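Local atomic coordinates of macrolide export ATP-binding/permease protein MacB (Actinobacillus actinomycetemcomitans, PDB entry 3FTJ), a protein that probably exports macrolides as the non-canonical ABC transporter of the MacAB-TdeA tripartite efflux system; the present chain is its periplasmic region. Residues 99-110 with 155-166; 13-24 with 204-212. One frame throughout, in Å; residues are numbered along the deposited sequence.

Contact 1: residues 99-110 with 155-166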
loop_
_atom_site.group_PDB
_atom_site.type_symbol
_atom_site.label_atom_id
_atom_site.label_comp_id
_atom_site.label_asym_id
_atom_site.label_seq_id
_atom_site.Cartn_x
_atom_site.Cartn_y
_atom_site.Cartn_z
ATOM N N ASP A 99 9.795 -13.454 0.910
ATOM C CA ASP A 99 9.791 -12.675 -0.333
ATOM C C ASP A 99 10.321 -11.277 -0.038
ATOM O O ASP A 99 11.185 -10.757 -0.742
ATOM C CB ASP A 99 8.386 -12.580 -0.916
ATOM C CG ASP A 99 7.867 -13.906 -1.430
ATOM O OD1 ASP A 99 8.612 -14.627 -2.130
ATOM O OD2 ASP A 99 6.691 -14.220 -1.161
ATOM N N VAL A 100 9.808 -10.681 1.028
ATOM C CA VAL A 100 10.245 -9.354 1.445
ATOM C C VAL A 100 11.730 -9.332 1.799
ATOM O O VAL A 100 12.479 -8.500 1.287
ATOM C CB VAL A 100 9.420 -8.867 2.633
ATOM C CG1 VAL A 100 10.021 -7.593 3.220
ATOM C CG2 VAL A 100 7.959 -8.668 2.212
ATOM N N ASP A 101 12.152 -10.249 2.671
ATOM C CA ASP A 101 13.543 -10.327 3.116
ATOM C C ASP A 101 14.544 -10.549 1.975
ATOM O O ASP A 101 15.650 -10.006 1.997
ATOM C CB ASP A 101 13.707 -11.442 4.153
ATOM C CG ASP A 101 13.266 -11.022 5.547
ATOM O OD1 ASP A 101 13.488 -9.854 5.924
ATOM O OD2 ASP A 101 12.700 -11.867 6.270
ATOM N N GLN A 102 14.163 -11.360 0.994
ATOM C CA GLN A 102 15.062 -11.704 -0.104
ATOM C C GLN A 102 14.807 -10.843 -1.350
ATOM O O GLN A 102 15.420 -11.049 -2.390
ATOM C CB GLN A 102 14.931 -13.190 -0.460
ATOM C CG GLN A 102 15.212 -14.130 0.705
ATOM C CD GLN A 102 16.615 -13.957 1.258
ATOM O OE1 GLN A 102 17.602 -14.199 0.563
ATOM N NE2 GLN A 102 16.713 -13.533 2.514
ATOM N N SER A 103 13.904 -9.874 -1.238
ATOM C CA SER A 103 13.600 -9.007 -2.372
ATOM C C SER A 103 13.341 -9.841 -3.627
ATOM O O SER A 103 13.950 -9.613 -4.667
ATOM C CB SER A 103 14.755 -8.032 -2.623
ATOM O OG SER A 103 14.913 -7.139 -1.526
ATOM N N ASN A 104 12.441 -10.811 -3.517
ATOM C CA ASN A 104 12.129 -11.696 -4.630
ATOM C C ASN A 104 11.311 -10.971 -5.688
ATOM O O ASN A 104 10.408 -10.186 -5.367
ATOM C CB ASN A 104 11.358 -12.930 -4.146
ATOM C CG ASN A 104 12.256 -13.975 -3.500
ATOM O OD1 ASN A 104 11.778 -14.877 -2.813
ATOM N ND2 ASN A 104 13.556 -13.854 -3.710
ATOM N N GLN A 105 11.624 -11.243 -6.953
ATOM C CA GLN A 105 10.866 -10.675 -8.062
ATOM C C GLN A 105 9.639 -11.531 -8.320
ATOM O O GLN A 105 9.572 -12.294 -9.287
ATOM C CB GLN A 105 11.737 -10.545 -9.308
ATOM C CG GLN A 105 12.801 -9.469 -9.150
ATOM C CD GLN A 105 13.931 -9.583 -10.164
ATOM O OE1 GLN A 105 15.080 -9.311 -9.845
ATOM N NE2 GLN A 105 13.605 -9.987 -11.385
ATOM N N VAL A 106 8.685 -11.427 -7.407
ATOM C CA VAL A 106 7.429 -12.144 -7.531
ATOM C C VAL A 106 6.312 -11.127 -7.503
ATOM O O VAL A 106 6.450 -10.059 -6.908
ATOM C CB VAL A 106 7.222 -13.167 -6.381
ATOM C CG1 VAL A 106 8.262 -14.296 -6.464
ATOM C CG2 VAL A 106 7.280 -12.474 -5.030
ATOM N N VAL A 107 5.202 -11.453 -8.145
ATOM C CA VAL A 107 4.101 -10.518 -8.187
ATOM C C VAL A 107 2.777 -11.201 -7.897
ATOM O O VAL A 107 2.564 -12.367 -8.252
ATOM C CB VAL A 107 4.070 -9.755 -9.547
ATOM C CG1 VAL A 107 3.908 -10.711 -10.706
ATOM C CG2 VAL A 107 2.965 -8.729 -9.541
ATOM N N VAL A 108 1.897 -10.477 -7.218
ATOM C CA VAL A 108 0.533 -10.934 -7.007
ATOM C C VAL A 108 -0.397 -10.086 -7.875
ATOM O O VAL A 108 -0.359 -8.860 -7.816
ATOM C CB VAL A 108 0.131 -10.852 -5.514
ATOM C CG1 VAL A 108 -1.349 -11.141 -5.337
ATOM C CG2 VAL A 108 0.977 -11.824 -4.678
ATOM N N LEU A 109 -1.220 -10.737 -8.695
ATOM C CA LEU A 109 -2.095 -10.022 -9.612
ATOM C C LEU A 109 -3.450 -9.657 -9.015
ATOM O O LEU A 109 -3.990 -10.344 -8.147
ATOM C CB LEU A 109 -2.308 -10.818 -10.897
ATOM C CG LEU A 109 -1.072 -11.130 -11.734
ATOM C CD1 LEU A 109 -1.510 -11.742 -13.057
ATOM C CD2 LEU A 109 -0.257 -9.876 -11.969
ATOM N N ASP A 110 -3.977 -8.546 -9.504
ATOM C CA ASP A 110 -5.348 -8.133 -9.271
ATOM C C ASP A 110 -6.264 -9.047 -10.089
ATOM O O ASP A 110 -5.854 -9.598 -11.107
ATOM C CB ASP A 110 -5.477 -6.692 -9.764
ATOM C CG ASP A 110 -6.799 -6.086 -9.463
ATOM O OD1 ASP A 110 -6.834 -5.120 -8.667
ATOM O OD2 ASP A 110 -7.802 -6.569 -10.029
ATOM N N ASN A 155 -3.338 -3.703 -11.732
ATOM C CA ASN A 155 -2.608 -3.599 -10.489
ATOM C C ASN A 155 -1.771 -4.849 -10.274
ATOM O O ASN A 155 -2.280 -5.969 -10.358
ATOM C CB ASN A 155 -3.579 -3.388 -9.330
ATOM C CG ASN A 155 -4.417 -2.127 -9.500
ATOM O OD1 ASN A 155 -3.882 -1.032 -9.656
ATOM N ND2 ASN A 155 -5.734 -2.280 -9.477
ATOM N N LEU A 156 -0.477 -4.650 -10.030
ATOM C CA LEU A 156 0.409 -5.739 -9.627
ATOM C C LEU A 156 1.023 -5.420 -8.263
ATOM O O LEU A 156 1.399 -4.279 -8.004
ATOM C CB LEU A 156 1.526 -5.963 -10.648
ATOM C CG LEU A 156 1.241 -6.001 -12.154
ATOM C CD1 LEU A 156 2.192 -7.000 -12.791
ATOM C CD2 LEU A 156 -0.177 -6.378 -12.485
ATOM N N TYR A 157 1.135 -6.431 -7.405
ATOM C CA TYR A 157 1.662 -6.236 -6.058
ATOM C C TYR A 157 2.916 -7.055 -5.807
ATOM O O TYR A 157 2.920 -8.270 -5.979
ATOM C CB TYR A 157 0.601 -6.589 -5.016
ATOM C CG TYR A 157 -0.706 -5.863 -5.235
ATOM C CD1 TYR A 157 -0.859 -4.543 -4.848
ATOM C CD2 TYR A 157 -1.779 -6.494 -5.839
ATOM C CE1 TYR A 157 -2.046 -3.869 -5.044
ATOM C CE2 TYR A 157 -2.973 -5.827 -6.045
ATOM C CZ TYR A 157 -3.099 -4.514 -5.641
ATOM O OH TYR A 157 -4.281 -3.845 -5.836
ATOM N N SER A 158 3.970 -6.374 -5.378
ATOM C CA SER A 158 5.285 -6.975 -5.212
ATOM C C SER A 158 5.849 -6.478 -3.884
ATOM O O SER A 158 5.355 -5.490 -3.343
ATOM C CB SER A 158 6.169 -6.547 -6.389
ATOM O OG SER A 158 7.344 -7.317 -6.492
ATOM N N PRO A 159 6.870 -7.159 -3.333
ATOM C CA PRO A 159 7.384 -6.678 -2.044
ATOM C C PRO A 159 7.978 -5.286 -2.171
ATOM O O PRO A 159 8.666 -5.013 -3.165
ATOM C CB PRO A 159 8.493 -7.686 -1.708
ATOM C CG PRO A 159 8.134 -8.924 -2.481
ATOM C CD PRO A 159 7.525 -8.409 -3.758
ATOM N N TYR A 160 7.724 -4.423 -1.188
ATOM C CA TYR A 160 8.282 -3.070 -1.191
ATOM C C TYR A 160 9.796 -3.102 -1.382
ATOM O O TYR A 160 10.361 -2.219 -2.027
ATOM C CB TYR A 160 7.930 -2.300 0.095
ATOM C CG TYR A 160 8.598 -2.823 1.365
ATOM C CD1 TYR A 160 9.919 -2.522 1.657
ATOM C CD2 TYR A 160 7.897 -3.625 2.266
ATOM C CE1 TYR A 160 10.540 -3.012 2.818
ATOM C CE2 TYR A 160 8.500 -4.116 3.428
ATOM C CZ TYR A 160 9.824 -3.805 3.695
ATOM O OH TYR A 160 10.429 -4.278 4.842
ATOM N N SER A 161 10.445 -4.123 -0.821
ATOM C CA SER A 161 11.899 -4.247 -0.890
ATOM C C SER A 161 12.375 -4.478 -2.326
ATOM O O SER A 161 13.318 -3.837 -2.794
ATOM C CB SER A 161 12.373 -5.383 0.019
ATOM O OG SER A 161 11.643 -6.572 -0.243
ATOM N N THR A 162 11.712 -5.397 -3.017
ATOM C CA THR A 162 11.994 -5.672 -4.427
ATOM C C THR A 162 11.824 -4.439 -5.303
ATOM O O THR A 162 12.655 -4.154 -6.162
ATOM C CB THR A 162 11.055 -6.755 -4.960
ATOM O OG1 THR A 162 11.051 -7.858 -4.048
ATOM C CG2 THR A 162 11.513 -7.235 -6.333
ATOM N N VAL A 163 10.745 -3.703 -5.075
ATOM C CA VAL A 163 10.442 -2.536 -5.891
ATOM C C VAL A 163 11.432 -1.402 -5.627
ATOM O O VAL A 163 11.905 -0.752 -6.553
ATOM C CB VAL A 163 8.989 -2.081 -5.680
ATOM C CG1 VAL A 163 8.730 -0.761 -6.369
ATOM C CG2 VAL A 163 8.063 -3.131 -6.218
ATOM N N LEU A 164 11.763 -1.190 -4.361
ATOM C CA LEU A 164 12.716 -0.159 -3.990
ATOM C C LEU A 164 14.104 -0.537 -4.491
ATOM O O LEU A 164 14.795 0.273 -5.085
ATOM C CB LEU A 164 12.746 0.026 -2.465
ATOM C CG LEU A 164 11.532 0.702 -1.819
ATOM C CD1 LEU A 164 11.589 0.567 -0.312
ATOM C CD2 LEU A 164 11.442 2.176 -2.235
ATOM N N ASN A 165 14.516 -1.773 -4.232
ATOM C CA ASN A 165 15.875 -2.198 -4.549
ATOM C C ASN A 165 16.126 -2.273 -6.059
ATOM O O ASN A 165 17.203 -1.930 -6.529
ATOM C CB ASN A 165 16.199 -3.542 -3.877
ATOM C CG ASN A 165 16.379 -3.424 -2.359
ATOM O OD1 ASN A 165 16.745 -2.367 -1.842
ATOM N ND2 ASN A 165 16.135 -4.524 -1.643
ATOM N N LYS A 166 15.119 -2.696 -6.815
ATOM C CA LYS A 166 15.308 -3.018 -8.229
ATOM C C LYS A 166 14.620 -2.067 -9.209
ATOM O O LYS A 166 15.017 -1.978 -10.370
ATOM C CB LYS A 166 14.867 -4.462 -8.504
ATOM C CG LYS A 166 15.728 -5.513 -7.793
ATOM C CD LYS A 166 15.069 -6.889 -7.827
ATOM C CE LYS A 166 16.030 -7.994 -7.384
ATOM N NZ LYS A 166 16.158 -8.079 -5.903
#
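Strands 106-110 and 155-159 form an antiparallel ladder, and beyond it the helix before the first strand packs against the helix after the second. Val108 and Tyr157 are its hydrogen-bonded pair: Val108 N reaches Tyr157 O at 2.7 Å, nearly straight (167° at the hydrogen), and Tyr157 N returns to Val108 O at 2.9 Å. On the face carrying Leu109 and Leu156, the two side chains run alongside each other with their CD2 atoms 3.5 Å apart. Val107 CG2 presses on Leu156 CB at 3.3 Å, tighter than usual for two carbons. Asn155 ND2 meets Asp110 OD1 at 3.2 Å from above the carboxylate plane, while Asp110 OD2 caps Ser112 N of the following helix.

Beyond the bridged pairs, hydroxyls of the second segment take over the backbone carbonyls of the first. Ser158 OG donates to Val106 O at 2.9 Å and Thr162 OG1 to Asn104 O. Ser161 OG, turned between its own backbone N and carbonyl carbon (chi1 51°), bonds Val100 O at 2.6 Å on a lone pair in the carbonyl plane (C=O...donor angle 123°). Val100 O also accepts from Ser103 N, one of the two bonds closing the Schellman turn at Ser103. The bend at the end of Lys166 carries NZ to Ser103 O, 3.0 Å away, as its chain crosses Gln105 at about a right angle. Side-chain donors thus satisfy the carbonyls around a Schellman-terminated helix, where it leads into an antiparallel pair inside the mixed sheet of the MacB-like periplasmic core domain, with 133-141 and 67-77 on the outer sides.

Contact 2: residues 13-24 with 204-212; sequences TNTMTIFNGNGF and KDFFIMNSD
Thr17 O accepts the N-H of Met209 at 2.8 Å, with 165° at the hydrogen, and is also approached by the CA-H of Ile208. The return bond from Thr17 N to Met209 O, at 2.9 Å, makes this a hydrogen-bonded antiparallel pair; Phe19 with Phe207 forms the next, and beyond the strands Gly21 N makes a single bond to Asp205 O at 3.1 Å.

Phe207 makes the largest single contribution to the buried surface. Its CG stands between its own backbone N and carbonyl carbon (chi1 60°), and the ring lies in a slot. Phe19 CB sits over one face, 3.7 Å from the centroid. Gly23 CA covers the centre of the opposite face at 3.6 Å, a CH-pi contact made by bare backbone, and Gly21 O lies at the ring edge in plane. That same ring turns its edge to the face of Phe24, a T-shaped pair with centroids 5.3 Å apart and planes at 87°. The bent chain of Met209 passes the Phe19 ring with CB at its edge, and brings SD obliquely to Phe24, 4.2 Å from its centroid, as a Met-aromatic contact. Arg30 of helix 27-31 borders this cluster.

The side chains of Met16, Ile18, Phe206 and Ile208 touch helix 186-201. Extended Met16 lies alongside Asn210, whose ND2 is hydrogen-bonded to Glu190 and makes only a weak bond, 3.5 Å, to Met16 SD; Asn210 OD1 caps Thr213 N of the next helix. Strand 15-20 lies between 206-209 and 175-180, with 49-64 beyond, an order consistent with a ferredoxin-like beta-alpha-beta-beta-alpha-beta fold (4-1-3-2).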
loop_
_atom_site.group_PDB
_atom_site.type_symbol
_atom_site.label_atom_id
_atom_site.label_comp_id
_atom_site.label_asym_id
_atom_site.label_seq_id
_atom_site.Cartn_x
_atom_site.Cartn_y
_atom_site.Cartn_z
ATOM N N THR A 13 -11.276 2.295 10.332
ATOM C CA THR A 13 -11.634 2.125 11.735
ATOM C C THR A 13 -10.402 1.793 12.582
ATOM O O THR A 13 -9.966 2.609 13.400
ATOM C CB THR A 13 -12.732 1.056 11.919
ATOM O OG1 THR A 13 -12.413 -0.106 11.141
ATOM C CG2 THR A 13 -14.080 1.605 11.454
ATOM N N ASN A 14 -9.830 0.609 12.380
ATOM C CA ASN A 14 -8.623 0.218 13.104
ATOM C C ASN A 14 -7.352 0.359 12.269
ATOM O O ASN A 14 -6.277 -0.081 12.683
ATOM C CB ASN A 14 -8.755 -1.206 13.652
ATOM C CG ASN A 14 -9.384 -1.243 15.041
ATOM O OD1 ASN A 14 -9.115 -0.381 15.883
ATOM N ND2 ASN A 14 -10.218 -2.250 15.288
ATOM N N THR A 15 -7.479 0.974 11.096
ATOM C CA THR A 15 -6.329 1.237 10.244
ATOM C C THR A 15 -6.184 2.723 9.937
ATOM O O THR A 15 -7.171 3.446 9.827
ATOM C CB THR A 15 -6.432 0.484 8.912
ATOM O OG1 THR A 15 -7.528 1.009 8.159
ATOM C CG2 THR A 15 -6.647 -1.003 9.151
ATOM N N MET A 16 -4.943 3.172 9.805
ATOM C CA MET A 16 -4.659 4.542 9.407
ATOM C C MET A 16 -3.594 4.500 8.338
ATOM O O MET A 16 -2.679 3.684 8.415
ATOM C CB MET A 16 -4.141 5.354 10.584
ATOM C CG MET A 16 -5.095 5.403 11.748
ATOM S SD MET A 16 -4.410 6.328 13.126
ATOM C CE MET A 16 -5.761 6.153 14.294
ATOM N N THR A 17 -3.715 5.377 7.344
ATOM C CA THR A 17 -2.728 5.470 6.275
ATOM C C THR A 17 -2.040 6.824 6.337
ATOM O O THR A 17 -2.693 7.869 6.324
ATOM C CB THR A 17 -3.368 5.269 4.883
ATOM O OG1 THR A 17 -4.061 4.013 4.851
ATOM C CG2 THR A 17 -2.300 5.286 3.777
ATOM N N ILE A 18 -0.717 6.795 6.421
ATOM C CA ILE A 18 0.080 8.008 6.468
ATOM C C ILE A 18 0.623 8.343 5.074
ATOM O O ILE A 18 1.224 7.492 4.416
ATOM C CB ILE A 18 1.231 7.845 7.460
ATOM C CG1 ILE A 18 0.690 7.305 8.788
ATOM C CG2 ILE A 18 1.949 9.169 7.665
ATOM C CD1 ILE A 18 1.630 6.384 9.497
ATOM N N PHE A 19 0.398 9.579 4.635
ATOM C CA PHE A 19 0.776 10.040 3.302
ATOM C C PHE A 19 1.748 11.215 3.372
ATOM O O PHE A 19 1.687 12.016 4.297
ATOM C CB PHE A 19 -0.460 10.529 2.542
ATOM C CG PHE A 19 -1.404 9.438 2.141
ATOM C CD1 PHE A 19 -1.201 8.722 0.977
ATOM C CD2 PHE A 19 -2.509 9.144 2.917
ATOM C CE1 PHE A 19 -2.070 7.722 0.602
ATOM C CE2 PHE A 19 -3.383 8.148 2.542
ATOM C CZ PHE A 19 -3.164 7.439 1.384
ATOM N N ASN A 20 2.616 11.332 2.371
ATOM C CA ASN A 20 3.458 12.513 2.228
ATOM C C ASN A 20 2.616 13.745 1.948
ATOM O O ASN A 20 1.585 13.655 1.283
ATOM C CB ASN A 20 4.448 12.323 1.079
ATOM C CG ASN A 20 5.372 11.154 1.303
ATOM O OD1 ASN A 20 5.398 10.211 0.522
ATOM N ND2 ASN A 20 6.121 11.201 2.388
ATOM N N GLY A 21 3.058 14.894 2.445
ATOM C CA GLY A 21 2.416 16.149 2.106
ATOM C C GLY A 21 1.441 16.645 3.154
ATOM O O GLY A 21 1.488 16.219 4.308
ATOM N N ASN A 22 0.539 17.531 2.735
ATOM C CA ASN A 22 -0.342 18.241 3.658
ATOM C C ASN A 22 -1.816 17.895 3.494
ATOM O O ASN A 22 -2.642 18.256 4.331
ATOM C CB ASN A 22 -0.138 19.747 3.509
ATOM C CG ASN A 22 1.297 20.166 3.772
ATOM O OD1 ASN A 22 1.864 20.985 3.043
ATOM N ND2 ASN A 22 1.893 19.604 4.815
ATOM N N GLY A 23 -2.140 17.195 2.413
ATOM C CA GLY A 23 -3.500 16.757 2.165
ATOM C C GLY A 23 -3.734 16.563 0.680
ATOM O O GLY A 23 -2.885 16.919 -0.137
ATOM N N PHE A 24 -4.882 15.993 0.322
ATOM C CA PHE A 24 -5.240 15.857 -1.088
ATOM C C PHE A 24 -5.535 17.227 -1.692
ATOM O O PHE A 24 -5.580 17.380 -2.913
ATOM C CB PHE A 24 -6.440 14.929 -1.265
ATOM C CG PHE A 24 -6.230 13.555 -0.702
ATOM C CD1 PHE A 24 -5.160 12.780 -1.114
ATOM C CD2 PHE A 24 -7.110 13.035 0.230
ATOM C CE1 PHE A 24 -4.967 11.514 -0.604
ATOM C CE2 PHE A 24 -6.924 11.768 0.744
ATOM C CZ PHE A 24 -5.850 11.005 0.331
ATOM N N LYS A 204 5.948 18.436 10.582
ATOM C CA LYS A 204 4.729 17.787 10.113
ATOM C C LYS A 204 4.631 17.929 8.597
ATOM O O LYS A 204 4.090 18.908 8.084
ATOM C CB LYS A 204 3.491 18.380 10.799
ATOM C CG LYS A 204 2.170 17.777 10.343
ATOM C CD LYS A 204 1.658 16.735 11.313
ATOM C CE LYS A 204 0.379 16.083 10.816
ATOM N NZ LYS A 204 -0.488 17.059 10.117
ATOM N N ASP A 205 5.180 16.944 7.893
ATOM C CA ASP A 205 5.203 16.953 6.445
ATOM C C ASP A 205 4.494 15.718 5.910
ATOM O O ASP A 205 4.881 15.159 4.884
ATOM C CB ASP A 205 6.645 17.007 5.939
ATOM C CG ASP A 205 7.475 15.835 6.417
ATOM O OD1 ASP A 205 6.899 14.889 6.984
ATOM O OD2 ASP A 205 8.706 15.858 6.218
ATOM N N PHE A 206 3.450 15.303 6.619
ATOM C CA PHE A 206 2.693 14.102 6.285
ATOM C C PHE A 206 1.299 14.330 6.814
ATOM O O PHE A 206 1.075 15.249 7.600
ATOM C CB PHE A 206 3.292 12.885 6.995
ATOM C CG PHE A 206 3.349 13.033 8.490
ATOM C CD1 PHE A 206 2.266 12.671 9.282
ATOM C CD2 PHE A 206 4.475 13.556 9.102
ATOM C CE1 PHE A 206 2.309 12.817 10.666
ATOM C CE2 PHE A 206 4.531 13.711 10.481
ATOM C CZ PHE A 206 3.442 13.342 11.267
ATOM N N PHE A 207 0.355 13.499 6.399
ATOM C CA PHE A 207 -0.984 13.570 6.964
ATOM C C PHE A 207 -1.545 12.168 7.103
ATOM O O PHE A 207 -1.080 11.237 6.443
ATOM C CB PHE A 207 -1.905 14.465 6.129
ATOM C CG PHE A 207 -2.090 14.009 4.706
ATOM C CD1 PHE A 207 -3.261 13.380 4.313
ATOM C CD2 PHE A 207 -1.104 14.231 3.756
ATOM C CE1 PHE A 207 -3.442 12.970 3.002
ATOM C CE2 PHE A 207 -1.281 13.826 2.437
ATOM C CZ PHE A 207 -2.451 13.195 2.062
ATOM N N ILE A 208 -2.533 12.019 7.978
ATOM C CA ILE A 208 -3.072 10.707 8.301
ATOM C C ILE A 208 -4.520 10.597 7.851
ATOM O O ILE A 208 -5.320 11.509 8.063
ATOM C CB ILE A 208 -2.951 10.426 9.809
ATOM C CG1 ILE A 208 -1.485 10.526 10.244
ATOM C CG2 ILE A 208 -3.529 9.059 10.150
ATOM C CD1 ILE A 208 -1.218 9.987 11.636
ATOM N N MET A 209 -4.835 9.482 7.201
ATOM C CA MET A 209 -6.182 9.195 6.732
ATOM C C MET A 209 -6.740 8.048 7.554
ATOM O O MET A 209 -6.127 6.990 7.647
ATOM C CB MET A 209 -6.164 8.760 5.268
ATOM C CG MET A 209 -5.653 9.784 4.286
ATOM S SD MET A 209 -6.971 10.836 3.663
ATOM C CE MET A 209 -6.717 12.323 4.628
ATOM N N ASN A 210 -7.910 8.263 8.144
ATOM C CA ASN A 210 -8.616 7.218 8.870
ATOM C C ASN A 210 -10.098 7.546 8.960
ATOM O O ASN A 210 -10.566 8.506 8.345
ATOM C CB ASN A 210 -8.018 7.026 10.267
ATOM C CG ASN A 210 -7.904 8.323 11.033
ATOM O OD1 ASN A 210 -8.630 9.279 10.770
ATOM N ND2 ASN A 210 -6.992 8.362 11.993
ATOM N N SER A 211 -10.833 6.751 9.730
ATOM C CA SER A 211 -12.260 6.987 9.938
ATOM C C SER A 211 -12.524 8.423 10.390
ATOM O O SER A 211 -13.383 9.111 9.837
ATOM C CB SER A 211 -12.812 6.006 10.969
ATOM O OG SER A 211 -14.224 6.074 11.016
ATOM N N ASP A 212 -11.772 8.876 11.388
ATOM C CA ASP A 212 -11.935 10.232 11.901
ATOM C C ASP A 212 -11.784 11.300 10.813
ATOM O O ASP A 212 -12.527 12.283 10.796
ATOM C CB ASP A 212 -10.951 10.505 13.038
ATOM C CG ASP A 212 -11.149 11.876 13.656
ATOM O OD1 ASP A 212 -12.235 12.114 14.236
ATOM O OD2 ASP A 212 -10.220 12.715 13.556
#

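Contact 1 and contact 2 lie on opposite sides of the chain's centre, their own centres 24 Å apart and their nearest atoms about 10 Å apart, without touching. Both reach one branched mixed sheet. Strand 49-64 bridges them: it pairs with 175-180, the neighbour of 15-20 in contact 2, and with 67-77, which runs parallel to 155-159 of contact 1. Along the chain the order is 13-24, 99-110, 155-166, 204-212, so contact 2 joins the two ends of the region and contact 1 belongs to the intervening part. This topology is consistent with the two-lobed MacB periplasmic region, one lobe inserted into the other.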